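Side-chain contact in AvrRpt2 (Erwinia amylovora, PDB 6HQZ), which is a type III effector of the C70 family and probably acts as a papain-like cysteine protease inside host plant cells: residues Asn81-Gly84 and Asn85-Cys88. Sequence-based numbering, arbitrary orientation.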
ATOM      1  N   ASN A  81      -7.947   3.879   3.531  1.00 37.51           N
ATOM      2  CA  ASN A  81      -6.485   3.890   3.422  1.00 39.78           C
ATOM      3  C   ASN A  81      -5.851   2.617   3.988  1.00 38.34           C
ATOM      4  O   ASN A  81      -4.917   2.077   3.407  1.00 37.74           O
ATOM      5  CB  ASN A  81      -5.859   5.097   4.123  1.00 42.55           C
ATOM      6  CG  ASN A  81      -6.097   6.393   3.389  1.00 45.52           C
ATOM      7  OD1 ASN A  81      -6.365   6.418   2.190  1.00 47.31           O
ATOM      8  ND2 ASN A  81      -6.021   7.472   4.108  1.00 47.02           N
ATOM      9  N   GLU A  82      -6.335   2.147   5.137  1.00 38.15           N
ATOM     10  CA  GLU A  82      -5.706   0.961   5.721  1.00 37.81           C
ATOM     11  C   GLU A  82      -5.893  -0.286   4.884  1.00 35.38           C
ATOM     12  O   GLU A  82      -4.958  -1.047   4.707  1.00 35.55           O
ATOM     13  CB  GLU A  82      -6.155   0.682   7.164  1.00 40.51           C
ATOM     14  CG  GLU A  82      -5.386  -0.474   7.809  1.00 41.62           C
ATOM     15  CD  GLU A  82      -3.834  -0.487   7.643  1.00 46.20           C
ATOM     16  OE1 GLU A  82      -3.083   0.584   7.600  1.00 49.48           O
ATOM     17  OE2 GLU A  82      -3.330  -1.630   7.648  1.00 46.94           O
ATOM     18  N   LEU A  83      -7.088  -0.515   4.379  1.00 32.76           N
ATOM     19  CA  LEU A  83      -7.243  -1.630   3.408  1.00 31.74           C
ATOM     20  C   LEU A  83      -6.291  -1.522   2.176  1.00 32.07           C
ATOM     21  O   LEU A  83      -5.740  -2.511   1.703  1.00 31.56           O
ATOM     22  CB  LEU A  83      -8.669  -1.743   2.940  1.00 29.51           C
ATOM     23  CG  LEU A  83      -9.599  -2.279   4.058  1.00 28.88           C
ATOM     24  CD1 LEU A  83     -11.059  -2.162   3.596  1.00 28.44           C
ATOM     25  CD2 LEU A  83      -9.237  -3.698   4.460  1.00 27.75           C
ATOM     26  N   GLY A  84      -6.128  -0.308   1.666  1.00 34.57           N
ATOM     27  CA  GLY A  84      -5.215  -0.065   0.541  1.00 35.09           C
ATOM     28  C   GLY A  84      -3.780  -0.410   0.895  1.00 36.97           C
ATOM     29  O   GLY A  84      -3.056  -1.084   0.137  1.00 35.86           O
ATOM     30  N   ASN A  85      -3.370   0.048   2.074  1.00 36.87           N
ATOM     31  CA  ASN A  85      -2.064  -0.297   2.565  1.00 39.99           C
ATOM     32  C   ASN A  85      -1.925  -1.832   2.600  1.00 37.84           C
ATOM     33  O   ASN A  85      -0.936  -2.354   2.124  1.00 37.44           O
ATOM     34  CB  ASN A  85      -1.908   0.349   3.940  1.00 41.94           C
ATOM     35  CG  ASN A  85      -0.604   0.034   4.621  1.00 45.74           C
ATOM     36  OD1 ASN A  85       0.440  -0.206   3.988  1.00 47.05           O
ATOM     37  ND2 ASN A  85      -0.641   0.113   5.963  1.00 48.02           N
ATOM     38  N   LEU A  86      -2.924  -2.539   3.149  1.00 34.97           N
ATOM     39  CA  LEU A  86      -2.877  -4.001   3.249  1.00 34.34           C
ATOM     40  C   LEU A  86      -2.749  -4.700   1.894  1.00 33.59           C
ATOM     41  O   LEU A  86      -1.934  -5.612   1.739  1.00 34.96           O
ATOM     42  CB  LEU A  86      -4.100  -4.549   4.011  1.00 32.98           C
ATOM     43  CG  LEU A  86      -4.006  -4.330   5.537  1.00 33.96           C
ATOM     44  CD1 LEU A  86      -5.317  -4.670   6.248  1.00 33.60           C
ATOM     45  CD2 LEU A  86      -2.867  -5.144   6.151  1.00 35.52           C
ATOM     46  N   LEU A  87      -3.547  -4.268   0.926  1.00 32.86           N
ATOM     47  CA  LEU A  87      -3.467  -4.810  -0.463  1.00 32.57           C
ATOM     48  C   LEU A  87      -2.122  -4.537  -1.148  1.00 35.05           C
ATOM     49  O   LEU A  87      -1.557  -5.372  -1.870  1.00 34.43           O
ATOM     50  CB  LEU A  87      -4.580  -4.179  -1.293  1.00 32.24           C
ATOM     51  CG  LEU A  87      -6.003  -4.591  -0.952  1.00 30.08           C
ATOM     52  CD1 LEU A  87      -7.026  -3.622  -1.494  1.00 29.71           C
ATOM     53  CD2 LEU A  87      -6.242  -5.981  -1.453  1.00 29.61           C
ATOM     54  N   CYS A  88      -1.603  -3.360  -0.886  1.00 37.41           N
ATOM     55  CA  CYS A  88      -0.258  -2.956  -1.363  1.00 39.87           C
ATOM     56  C   CYS A  88       0.865  -3.868  -0.821  1.00 40.90           C
ATOM     57  O   CYS A  88       1.765  -4.236  -1.563  1.00 41.42           O
ATOM     58  CB  CYS A  88      -0.018  -1.502  -0.978  1.00 42.69           C
ATOM     59  SG  CYS A  88       1.522  -0.799  -1.628  1.00 47.75           S
TER
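E82 and N85 meet through their side chains, one turn apart on helix 80-90. N85 ND2 donates to E82 OE1 at 3.0 Å, and the N-H...O angle of 171° makes the bond nearly straight. The acceptor lies in the amide plane of N85. The donor reaches OE1 on its syn side but 32° out of the carboxylate plane, and the two flat groups stand perpendicular. E82 starts with CG anti to its N, then bends at chi2 (46°), which brings the carboxylate alongside the next turn, within reach of N85. The other end of the amide is also held, since N85 OD1 accepts from R89 NE. The amide is thus gripped at both ends, which should limit its rotation.

The second carboxylate oxygen, E82 OE2, lies against L86 CG at 3.5 Å, so the carboxylate borders the leucine as well as the amide. The apolar contact is looser, with L83 CD2 and L86 CD1 4.4 Å apart. L83 also packs on I112, L134 and F137. L86 and L87 both reach I93 of strand 93-98.

The backbone supplies four i to i+4 bonds. N85 N to N81 O and L87 N to L83 O are both 2.9 Å. L86 N binds E82 O, and C88 N binds G84 O.

C88 SG is bonded in a disulfide to C88 of the second subunit, and N85 packs on that same cysteine.

These are two turns of regular alpha-helix with an i to i+3 Glu-Asn side-chain bond. L83, L86 and L87 pack the helix on the antiparallel sheet of the papain-like fold, while N85 and C88 meet the second subunit at the disulfide.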